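Serine proteinase inhibitor 1 (Myxoma virus, PDB 6BJ5) inhibits serine proteases as a poxviral serpin and is important in the virulence of myxoma virus. Local coordinates at the interface of chains A and B. Sequence-based numbering; all coordinates share one arbitrary frame. Chains: chain A, Serine proteinase inhibitor 1; chain B, Serine proteinase inhibitor 1.

Contact 1: the interface of chains A and B. Residues chain A 32, 170, 173-177; chain B 35-41.
The ring of A:Tyr175 is the apolar centre of this strand-edge contact, with the backbone of chain B drawn across one face. B:Gly37 N stands 3.4 Å from A:Tyr175 CG, above the plane and toward the rim, and on that same face B:Lys36 brings CB toward the phenol end, 3.9 Å from A:Tyr175 CZ. B:Val40 lies alongside the ring, pointing the same way, and brings CG2 to 3.7 Å from A:Tyr175 CE1, while its CG1, anti to the backbone N (chi1 -174°), crosses obliquely to A:Val173. On the other side of the strand pair, B:Ile41 sets CG1 against A:Lys176 CB at 3.4 Å. The aliphatic arms of A:Lys176 and B:Lys39 cross obliquely, both bent at chi3, with the amine nitrogens NZ of the two residues 5.3 Å apart; if both are charged, they would probably repel mildly. Antiparallel strand pairing carries these side chains: B:Ile41 N donates to A:Thr174 O at 2.8 Å from above the carbonyl plane, and A:Lys176 N to B:Lys39 O at 2.9 Å, nearly along the C=O axis. At the far rim the A:Asn32 amide, as modelled, opposes like with like, ND2 toward B:Thr35 N and OD1 clashing with B:Lys36 O; a flipped amide would probably suit better. The patch fastens strand 39-41 to strand 173-185, holding the C-terminal segment onto the serpin body.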
loop_
_atom_site.group_PDB
_atom_site.type_symbol
_atom_site.label_atom_id
_atom_site.label_comp_id
_atom_site.label_asym_id
_atom_site.label_seq_id
_atom_site.Cartn_x
_atom_site.Cartn_y
_atom_site.Cartn_z
ATOM N N ASN A 32 14.164 0.636 3.156
ATOM C CA ASN A 32 13.147 1.297 2.358
ATOM C C ASN A 32 11.903 0.407 2.366
ATOM O O ASN A 32 11.974 -0.782 2.028
ATOM C CB ASN A 32 13.642 1.514 0.935
ATOM C CG ASN A 32 14.820 2.480 0.840
ATOM O OD1 ASN A 32 15.581 2.411 -0.104
ATOM N ND2 ASN A 32 14.988 3.348 1.816
ATOM N N SER A 170 22.022 9.356 5.367
ATOM C CA SER A 170 21.267 8.491 6.277
ATOM C C SER A 170 22.052 8.325 7.585
ATOM O O SER A 170 22.852 7.397 7.739
ATOM C CB SER A 170 20.996 7.148 5.610
ATOM O OG SER A 170 20.626 6.168 6.556
ATOM N N VAL A 173 25.939 7.247 7.536
ATOM C CA VAL A 173 26.215 6.651 6.231
ATOM C C VAL A 173 25.751 7.603 5.137
ATOM O O VAL A 173 24.743 8.305 5.277
ATOM C CB VAL A 173 25.530 5.277 6.126
ATOM C CG1 VAL A 173 25.808 4.603 4.770
ATOM C CG2 VAL A 173 25.976 4.398 7.291
ATOM N N THR A 174 26.495 7.634 4.028
ATOM C CA THR A 174 26.157 8.467 2.883
ATOM C C THR A 174 26.094 7.612 1.629
ATOM O O THR A 174 26.869 6.661 1.472
ATOM C CB THR A 174 27.160 9.620 2.740
ATOM O OG1 THR A 174 27.138 10.393 3.949
ATOM C CG2 THR A 174 26.772 10.558 1.583
ATOM N N TYR A 175 25.133 7.914 0.756
ATOM C CA TYR A 175 24.913 7.102 -0.430
ATOM C C TYR A 175 24.972 7.996 -1.648
ATOM O O TYR A 175 24.838 9.215 -1.551
ATOM C CB TYR A 175 23.552 6.375 -0.408
ATOM C CG TYR A 175 23.388 5.440 0.759
ATOM C CD1 TYR A 175 23.621 4.071 0.627
ATOM C CD2 TYR A 175 22.993 5.921 1.999
ATOM C CE1 TYR A 175 23.464 3.218 1.709
ATOM C CE2 TYR A 175 22.837 5.071 3.085
ATOM C CZ TYR A 175 23.071 3.731 2.937
ATOM O OH TYR A 175 22.901 2.902 4.023
ATOM N N LYS A 176 25.132 7.372 -2.804
ATOM C CA LYS A 176 25.128 8.091 -4.064
ATOM C C LYS A 176 23.845 7.690 -4.756
ATOM O O LYS A 176 23.648 6.509 -5.077
ATOM C CB LYS A 176 26.327 7.742 -4.940
ATOM C CG LYS A 176 26.241 8.372 -6.298
ATOM C CD LYS A 176 27.393 7.979 -7.187
ATOM C CE LYS A 176 27.138 6.614 -7.772
ATOM N NZ LYS A 176 28.170 6.248 -8.777
ATOM N N VAL A 177 22.951 8.651 -4.934
ATOM C CA VAL A 177 21.676 8.327 -5.537
ATOM C C VAL A 177 21.569 9.134 -6.815
ATOM O O VAL A 177 22.255 10.138 -7.026
ATOM C CB VAL A 177 20.469 8.603 -4.627
ATOM C CG1 VAL A 177 20.627 7.879 -3.290
ATOM C CG2 VAL A 177 20.291 10.062 -4.459
ATOM N N THR B 35 14.913 5.564 3.357
ATOM C CA THR B 35 15.966 5.917 4.299
ATOM C C THR B 35 17.373 5.680 3.761
ATOM O O THR B 35 18.344 6.022 4.444
ATOM C CB THR B 35 15.824 5.102 5.599
ATOM O OG1 THR B 35 16.051 3.719 5.313
ATOM C CG2 THR B 35 14.453 5.251 6.232
ATOM N N LYS B 36 17.523 5.144 2.554
ATOM C CA LYS B 36 18.845 4.705 2.125
ATOM C C LYS B 36 18.892 4.594 0.615
ATOM O O LYS B 36 17.858 4.503 -0.057
ATOM C CB LYS B 36 19.221 3.349 2.729
ATOM C CG LYS B 36 18.339 2.225 2.221
ATOM C CD LYS B 36 18.731 0.834 2.725
ATOM C CE LYS B 36 20.118 0.459 2.214
ATOM N NZ LYS B 36 20.669 -0.758 2.870
ATOM N N GLY B 37 20.120 4.630 0.099
ATOM C CA GLY B 37 20.418 4.300 -1.279
ATOM C C GLY B 37 20.997 2.908 -1.409
ATOM O O GLY B 37 20.906 2.079 -0.498
ATOM N N GLU B 38 21.624 2.650 -2.554
ATOM C CA GLU B 38 22.303 1.377 -2.782
ATOM C C GLU B 38 23.818 1.491 -2.667
ATOM O O GLU B 38 24.447 0.707 -1.953
ATOM C CB GLU B 38 21.913 0.810 -4.151
ATOM C CG GLU B 38 20.424 0.552 -4.262
ATOM C CD GLU B 38 19.899 -0.320 -3.115
ATOM O OE1 GLU B 38 20.475 -1.414 -2.882
ATOM O OE2 GLU B 38 18.923 0.099 -2.437
ATOM N N LYS B 39 24.414 2.476 -3.331
ATOM C CA LYS B 39 25.866 2.613 -3.408
ATOM C C LYS B 39 26.354 3.498 -2.261
ATOM O O LYS B 39 26.091 4.708 -2.253
ATOM C CB LYS B 39 26.250 3.191 -4.768
ATOM C CG LYS B 39 25.777 2.336 -5.947
ATOM C CD LYS B 39 26.133 2.957 -7.301
ATOM C CE LYS B 39 25.041 3.893 -7.819
ATOM N NZ LYS B 39 23.898 3.166 -8.426
ATOM N N VAL B 40 27.081 2.904 -1.297
ATOM C CA VAL B 40 27.630 3.693 -0.189
ATOM C C VAL B 40 28.798 4.549 -0.683
ATOM O O VAL B 40 29.564 4.150 -1.568
ATOM C CB VAL B 40 28.059 2.780 0.974
ATOM C CG1 VAL B 40 28.507 3.611 2.193
ATOM C CG2 VAL B 40 26.921 1.851 1.342
ATOM N N ILE B 41 28.950 5.729 -0.080
ATOM C CA ILE B 41 29.921 6.734 -0.492
ATOM C C ILE B 41 30.707 7.210 0.718
ATOM O O ILE B 41 30.177 7.263 1.832
ATOM C CB ILE B 41 29.185 7.918 -1.183
ATOM C CG1 ILE B 41 28.839 7.553 -2.599
ATOM C CG2 ILE B 41 29.942 9.207 -1.142
ATOM C CD1 ILE B 41 29.975 7.028 -3.367
#

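Contact 2: the interface of chains A and B. Residues chain A 168-169, 179, 214-216, 248-249, 251; chain B 12-16, 34-36.
B:Ile34 sets its CD1 methyl squarely over the centre of the A:Phe251 ring, 3.3 Å from A:Phe251 CG, in a CH-pi contact within the serpin fold that the two chains build together. The side chains cross at about a right angle, and A:Phe251 presents its face with CG in the crowded position between backbone N and carbonyl carbon (chi1 61°). Next to it B:Phe16, in the same crowded position, takes A:Leu214 CD1 at 3.4 Å from its CD1. Its ring is held from both sides by its own chain, B:Ile34 CB over one face and B:Ala12 CB over the other, while A:Phe168 CE1 arrives in plane at the edge and A:Pro249 meets it tip to tip. A:Phe168, with CG anti to the backbone N (chi1 -170°), lays one face under the peptide joining B:Asn13 and B:Lys14, and its CZ comes 3.3 Å from B:Lys14 O. That stretch of loop is tied down by a nearly straight hydrogen bond from A:Tyr169 N to B:Asn13 O, 2.9 Å long, the donor lying above the carbonyl plane. Further out, the B:Asn13 amide stands steeply to the A:Tyr169 ring, their planes 78° apart, with ND2 3.8 Å from A:Tyr169 CE2. B:Lys14 bends at chi4 and crosses A:Val216 at about a right angle, its CE 3.9 Å from A:Val216 CG1.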
loop_
_atom_site.group_PDB
_atom_site.type_symbol
_atom_site.label_atom_id
_atom_site.label_comp_id
_atom_site.label_asym_id
_atom_site.label_seq_id
_atom_site.Cartn_x
_atom_site.Cartn_y
_atom_site.Cartn_z
ATOM N N PHE A 168 23.206 11.293 -0.417
ATOM C CA PHE A 168 22.007 11.068 0.392
ATOM C C PHE A 168 22.471 10.693 1.791
ATOM O O PHE A 168 23.138 9.665 1.963
ATOM C CB PHE A 168 21.154 9.938 -0.208
ATOM C CG PHE A 168 19.787 9.779 0.412
ATOM C CD1 PHE A 168 18.677 10.385 -0.164
ATOM C CD2 PHE A 168 19.599 8.965 1.531
ATOM C CE1 PHE A 168 17.404 10.220 0.383
ATOM C CE2 PHE A 168 18.340 8.802 2.094
ATOM C CZ PHE A 168 17.234 9.430 1.515
ATOM N N TYR A 169 22.087 11.484 2.792
ATOM C CA TYR A 169 22.648 11.358 4.138
ATOM C C TYR A 169 21.680 10.604 5.055
ATOM O O TYR A 169 20.634 11.132 5.454
ATOM C CB TYR A 169 23.003 12.733 4.705
ATOM C CG TYR A 169 23.904 13.546 3.793
ATOM C CD1 TYR A 169 25.252 13.211 3.621
ATOM C CD2 TYR A 169 23.410 14.654 3.113
ATOM C CE1 TYR A 169 26.071 13.950 2.771
ATOM C CE2 TYR A 169 24.217 15.393 2.266
ATOM C CZ TYR A 169 25.545 15.042 2.099
ATOM O OH TYR A 169 26.333 15.796 1.259
ATOM N N MET A 179 19.723 11.576 -8.517
ATOM C CA MET A 179 18.807 12.637 -8.138
ATOM C C MET A 179 18.238 13.497 -9.250
ATOM O O MET A 179 18.962 14.083 -10.055
ATOM C CB MET A 179 19.462 13.539 -7.084
ATOM C CG MET A 179 18.583 14.688 -6.617
ATOM S SD MET A 179 19.387 15.722 -5.378
ATOM C CE MET A 179 19.684 14.525 -4.079
ATOM N N LEU A 214 5.100 14.550 -0.909
ATOM C CA LEU A 214 6.474 14.301 -0.521
ATOM C C LEU A 214 6.700 15.039 0.797
ATOM O O LEU A 214 6.447 16.247 0.894
ATOM C CB LEU A 214 7.417 14.750 -1.631
ATOM C CG LEU A 214 8.931 14.800 -1.378
ATOM C CD1 LEU A 214 9.519 13.399 -1.269
ATOM C CD2 LEU A 214 9.626 15.574 -2.469
ATOM N N VAL A 215 7.115 14.293 1.808
ATOM C CA VAL A 215 7.288 14.735 3.183
ATOM C C VAL A 215 8.773 14.649 3.505
ATOM O O VAL A 215 9.327 13.542 3.549
ATOM C CB VAL A 215 6.466 13.852 4.142
ATOM C CG1 VAL A 215 6.593 14.313 5.609
ATOM C CG2 VAL A 215 4.995 13.811 3.705
ATOM N N VAL A 216 9.421 15.788 3.740
ATOM C CA VAL A 216 10.861 15.813 4.008
ATOM C C VAL A 216 11.066 16.307 5.435
ATOM O O VAL A 216 10.946 17.516 5.688
ATOM C CB VAL A 216 11.624 16.695 3.010
ATOM C CG1 VAL A 216 13.113 16.668 3.360
ATOM C CG2 VAL A 216 11.375 16.283 1.548
ATOM N N MET A 248 14.804 15.430 -5.901
ATOM C CA MET A 248 14.447 14.192 -5.232
ATOM C C MET A 248 14.982 13.023 -6.021
ATOM O O MET A 248 15.144 13.110 -7.252
ATOM C CB MET A 248 12.922 14.083 -5.056
ATOM C CG MET A 248 12.190 13.715 -6.315
ATOM S SD MET A 248 10.427 13.484 -6.031
ATOM C CE MET A 248 10.400 12.149 -4.854
ATOM N N PRO A 249 15.294 11.907 -5.363
ATOM C CA PRO A 249 15.883 10.758 -6.046
ATOM C C PRO A 249 14.871 9.987 -6.866
ATOM O O PRO A 249 13.702 9.881 -6.502
ATOM C CB PRO A 249 16.372 9.850 -4.905
ATOM C CG PRO A 249 16.058 10.583 -3.616
ATOM C CD PRO A 249 15.021 11.607 -3.948
ATOM N N PHE A 251 13.678 6.335 -7.431
ATOM C CA PHE A 251 13.729 5.184 -6.543
ATOM C C PHE A 251 12.848 4.056 -7.053
ATOM O O PHE A 251 11.828 4.266 -7.725
ATOM C CB PHE A 251 13.362 5.554 -5.103
ATOM C CG PHE A 251 11.978 6.101 -4.927
ATOM C CD1 PHE A 251 10.895 5.246 -4.732
ATOM C CD2 PHE A 251 11.758 7.474 -4.921
ATOM C CE1 PHE A 251 9.602 5.762 -4.540
ATOM C CE2 PHE A 251 10.478 7.989 -4.735
ATOM C CZ PHE A 251 9.395 7.118 -4.548
ATOM N N ALA B 12 15.140 16.282 -1.092
ATOM C CA ALA B 12 14.936 14.990 -0.451
ATOM C C ALA B 12 16.245 14.207 -0.486
ATOM O O ALA B 12 16.369 13.159 -1.120
ATOM C CB ALA B 12 13.813 14.231 -1.151
ATOM N N ASN B 13 17.250 14.757 0.203
ATOM C CA ASN B 13 18.551 14.111 0.304
ATOM C C ASN B 13 18.796 13.549 1.694
ATOM O O ASN B 13 19.950 13.354 2.093
ATOM C CB ASN B 13 19.675 15.078 -0.064
ATOM C CG ASN B 13 19.819 16.196 0.928
ATOM O OD1 ASN B 13 18.930 16.438 1.737
ATOM N ND2 ASN B 13 20.977 16.839 0.925
ATOM N N LYS B 14 17.730 13.277 2.423
ATOM C CA LYS B 14 17.739 12.616 3.717
ATOM C C LYS B 14 16.479 11.755 3.774
ATOM O O LYS B 14 15.594 11.927 2.923
ATOM C CB LYS B 14 17.800 13.651 4.850
ATOM C CG LYS B 14 16.878 14.863 4.697
ATOM C CD LYS B 14 16.940 15.757 5.945
ATOM C CE LYS B 14 16.108 17.040 5.813
ATOM N NZ LYS B 14 16.614 17.924 4.718
ATOM N N PRO B 15 16.355 10.828 4.725
ATOM C CA PRO B 15 15.157 9.976 4.772
ATOM C C PRO B 15 13.868 10.776 4.710
ATOM O O PRO B 15 13.713 11.807 5.373
ATOM C CB PRO B 15 15.297 9.237 6.108
ATOM C CG PRO B 15 16.741 9.127 6.307
ATOM C CD PRO B 15 17.342 10.413 5.737
ATOM N N PHE B 16 12.946 10.310 3.876
ATOM C CA PHE B 16 11.710 11.036 3.637
ATOM C C PHE B 16 10.559 10.053 3.477
ATOM O O PHE B 16 10.739 8.833 3.505
ATOM C CB PHE B 16 11.841 11.955 2.425
ATOM C CG PHE B 16 12.058 11.231 1.127
ATOM C CD1 PHE B 16 10.982 10.825 0.356
ATOM C CD2 PHE B 16 13.344 10.991 0.658
ATOM C CE1 PHE B 16 11.181 10.192 -0.857
ATOM C CE2 PHE B 16 13.545 10.347 -0.548
ATOM C CZ PHE B 16 12.460 9.945 -1.312
ATOM N N ILE B 34 11.751 6.162 2.518
ATOM C CA ILE B 34 13.030 5.958 1.852
ATOM C C ILE B 34 14.136 6.479 2.765
ATOM O O ILE B 34 14.289 7.695 2.925
ATOM C CB ILE B 34 13.028 6.651 0.493
ATOM C CG1 ILE B 34 12.074 5.890 -0.398
ATOM C CG2 ILE B 34 14.391 6.705 -0.116
ATOM C CD1 ILE B 34 11.838 6.598 -1.633
ATOM N N THR B 35 14.913 5.564 3.357
ATOM C CA THR B 35 15.966 5.917 4.299
ATOM C C THR B 35 17.373 5.680 3.761
ATOM O O THR B 35 18.344 6.022 4.444
ATOM C CB THR B 35 15.824 5.102 5.599
ATOM O OG1 THR B 35 16.051 3.719 5.313
ATOM C CG2 THR B 35 14.453 5.251 6.232
ATOM N N LYS B 36 17.523 5.144 2.554
ATOM C CA LYS B 36 18.845 4.705 2.125
ATOM C C LYS B 36 18.892 4.594 0.615
ATOM O O LYS B 36 17.858 4.503 -0.057
ATOM C CB LYS B 36 19.221 3.349 2.729
ATOM C CG LYS B 36 18.339 2.225 2.221
ATOM C CD LYS B 36 18.731 0.834 2.725
ATOM C CE LYS B 36 20.118 0.459 2.214
ATOM N NZ LYS B 36 20.669 -0.758 2.870
#

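Contact 3: the interface of chains A and B. Residues chain A 20, 23, 215, 223, 227, 229, 235; chain B 17, 19, 28, 31.
One face of the A:Phe23 ring receives the methyl end of B:Met31 in a CH-pi contact, CE lying 3.5 Å from A:Phe23 CD2 and displaced toward the rim. The thioether sulfur follows the same side, near CB and CG of the phenylalanine, because the methionine chain is extended to SD and bends at chi3 (76°). At the CE2 corner of that ring the methyl of B:Met17 reaches in tip to tip, CE to A:Phe23 CE2 4.0 Å. The indole of A:Trp235 is touched at its CZ3 corner by B:Leu19 CD1, 3.5 Å away. Between the two aromatic groups stands A:Leu227, whose CD1 touches both neighbours, 3.6 Å from B:Met31 CE and 3.9 Å from B:Leu19 CD2, A:Leu227 and B:Leu19 meeting tip to tip. A:Leu20 crosses B:Met31 and B:Val28 at about right angles and extends the hydrocarbon layer. Polar groups enter through the main chain: A:Val215 and B:Met17 form an antiparallel bridge with a reciprocal pair of bonds. A:Val215 N donates to B:Met17 O at 2.8 Å, nearly along the C=O axis, and B:Met17 N returns one to A:Val215 O at 2.9 Å, almost straight and in the carbonyl plane. Strands 16-22 and 27-34 of chain B thus lie inside the serpin body, with strand 210-217 continuing the sheet beside the first and helices 18-21, 23-26 and 229-238 of chain A packing around them.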
loop_
_atom_site.group_PDB
_atom_site.type_symbol
_atom_site.label_atom_id
_atom_site.label_comp_id
_atom_site.label_asym_id
_atom_site.label_seq_id
_atom_site.Cartn_x
_atom_site.Cartn_y
_atom_site.Cartn_z
ATOM N N LEU A 20 -4.079 2.705 7.122
ATOM C CA LEU A 20 -3.051 3.723 7.254
ATOM C C LEU A 20 -2.269 3.573 8.551
ATOM O O LEU A 20 -1.054 3.803 8.582
ATOM C CB LEU A 20 -3.714 5.091 7.201
ATOM C CG LEU A 20 -2.778 6.277 7.131
ATOM C CD1 LEU A 20 -2.133 6.201 5.739
ATOM C CD2 LEU A 20 -3.546 7.599 7.342
ATOM N N PHE A 23 0.981 1.158 8.708
ATOM C CA PHE A 23 2.325 1.481 8.237
ATOM C C PHE A 23 3.292 1.663 9.389
ATOM O O PHE A 23 4.443 1.232 9.292
ATOM C CB PHE A 23 2.339 2.723 7.341
ATOM C CG PHE A 23 3.711 2.997 6.742
ATOM C CD1 PHE A 23 4.168 2.265 5.647
ATOM C CD2 PHE A 23 4.545 3.957 7.284
ATOM C CE1 PHE A 23 5.416 2.485 5.127
ATOM C CE2 PHE A 23 5.782 4.183 6.760
ATOM C CZ PHE A 23 6.226 3.446 5.682
ATOM N N VAL A 215 7.115 14.293 1.808
ATOM C CA VAL A 215 7.288 14.735 3.183
ATOM C C VAL A 215 8.773 14.649 3.505
ATOM O O VAL A 215 9.327 13.542 3.549
ATOM C CB VAL A 215 6.466 13.852 4.142
ATOM C CG1 VAL A 215 6.593 14.313 5.609
ATOM C CG2 VAL A 215 4.995 13.811 3.705
ATOM N N ILE A 223 7.556 11.543 12.256
ATOM C CA ILE A 223 6.448 11.672 11.307
ATOM C C ILE A 223 5.652 10.375 11.224
ATOM O O ILE A 223 4.421 10.385 11.119
ATOM C CB ILE A 223 6.962 12.075 9.920
ATOM C CG1 ILE A 223 7.614 13.445 9.983
ATOM C CG2 ILE A 223 5.813 12.083 8.930
ATOM C CD1 ILE A 223 6.668 14.487 10.440
ATOM N N LEU A 227 1.425 9.913 11.782
ATOM C CA LEU A 227 0.668 9.965 10.530
ATOM C C LEU A 227 -0.752 9.443 10.721
ATOM O O LEU A 227 -0.951 8.305 11.158
ATOM C CB LEU A 227 1.378 9.139 9.448
ATOM C CG LEU A 227 1.235 9.495 7.964
ATOM C CD1 LEU A 227 0.719 8.339 7.174
ATOM C CD2 LEU A 227 0.417 10.770 7.700
ATOM N N LEU A 229 -5.161 10.244 9.130
ATOM C CA LEU A 229 -5.907 10.919 8.083
ATOM C C LEU A 229 -6.181 12.371 8.444
ATOM O O LEU A 229 -6.296 13.217 7.547
ATOM C CB LEU A 229 -7.198 10.170 7.797
ATOM C CG LEU A 229 -6.974 9.138 6.683
ATOM C CD1 LEU A 229 -8.242 8.360 6.443
ATOM C CD2 LEU A 229 -6.466 9.756 5.374
ATOM N N TRP A 235 -2.387 18.681 6.241
ATOM C CA TRP A 235 -1.415 18.977 5.195
ATOM C C TRP A 235 -2.096 19.556 3.970
ATOM O O TRP A 235 -1.665 20.582 3.444
ATOM C CB TRP A 235 -0.632 17.719 4.809
ATOM C CG TRP A 235 0.311 17.231 5.848
ATOM C CD1 TRP A 235 0.795 17.936 6.913
ATOM C CD2 TRP A 235 0.872 15.916 5.942
ATOM N NE1 TRP A 235 1.633 17.147 7.653
ATOM C CE2 TRP A 235 1.698 15.900 7.084
ATOM C CE3 TRP A 235 0.765 14.755 5.165
ATOM C CZ2 TRP A 235 2.424 14.759 7.474
ATOM C CZ3 TRP A 235 1.481 13.605 5.564
ATOM C CH2 TRP A 235 2.296 13.622 6.707
ATOM N N MET B 17 9.356 10.606 3.372
ATOM C CA MET B 17 8.132 9.830 3.253
ATOM C C MET B 17 7.364 10.287 2.021
ATOM O O MET B 17 7.339 11.481 1.703
ATOM C CB MET B 17 7.257 9.982 4.519
ATOM C CG MET B 17 5.899 9.311 4.398
ATOM S SD MET B 17 4.866 9.445 5.865
ATOM C CE MET B 17 5.583 8.198 6.912
ATOM N N LEU B 19 3.444 9.637 -0.060
ATOM C CA LEU B 19 2.078 9.146 0.020
ATOM C C LEU B 19 1.490 9.385 -1.355
ATOM O O LEU B 19 1.534 10.513 -1.854
ATOM C CB LEU B 19 1.288 9.921 1.074
ATOM C CG LEU B 19 1.896 9.898 2.474
ATOM C CD1 LEU B 19 1.984 11.315 2.968
ATOM C CD2 LEU B 19 1.012 9.138 3.377
ATOM N N VAL B 28 -5.569 7.192 0.582
ATOM C CA VAL B 28 -4.149 6.886 0.412
ATOM C C VAL B 28 -4.012 5.533 -0.288
ATOM O O VAL B 28 -4.372 4.492 0.267
ATOM C CB VAL B 28 -3.403 6.902 1.748
ATOM C CG1 VAL B 28 -1.887 6.623 1.533
ATOM C CG2 VAL B 28 -3.672 8.230 2.452
ATOM N N MET B 31 2.037 4.246 -0.001
ATOM C CA MET B 31 2.913 4.957 0.904
ATOM C C MET B 31 4.273 4.292 0.895
ATOM O O MET B 31 4.401 3.099 0.599
ATOM C CB MET B 31 2.493 4.844 2.354
ATOM C CG MET B 31 1.282 5.488 2.837
ATOM S SD MET B 31 1.386 4.910 4.541
ATOM C CE MET B 31 2.663 5.981 5.205
#

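Contacts 1 and 2 adjoin, their C-alpha centres about 9 Å apart, and share B:Thr35 and B:Lys36, where chain B leaves strand 27-34 for the short strand 39-41. Contacts 2 and 3 lie about 15 Å apart and meet at A:Val215 of strand 210-217, whereas contacts 1 and 3 are about 22 Å apart. Chain B enters contact 2, passes through contact 3 in strands 16-22 and 27-34, and returns by contact 2 to contact 1. Both chains are segments of one serpin, so the interface reads as the interior of a single molecule, apparently divided within the reactive-loop region, and would account for the two pieces staying together.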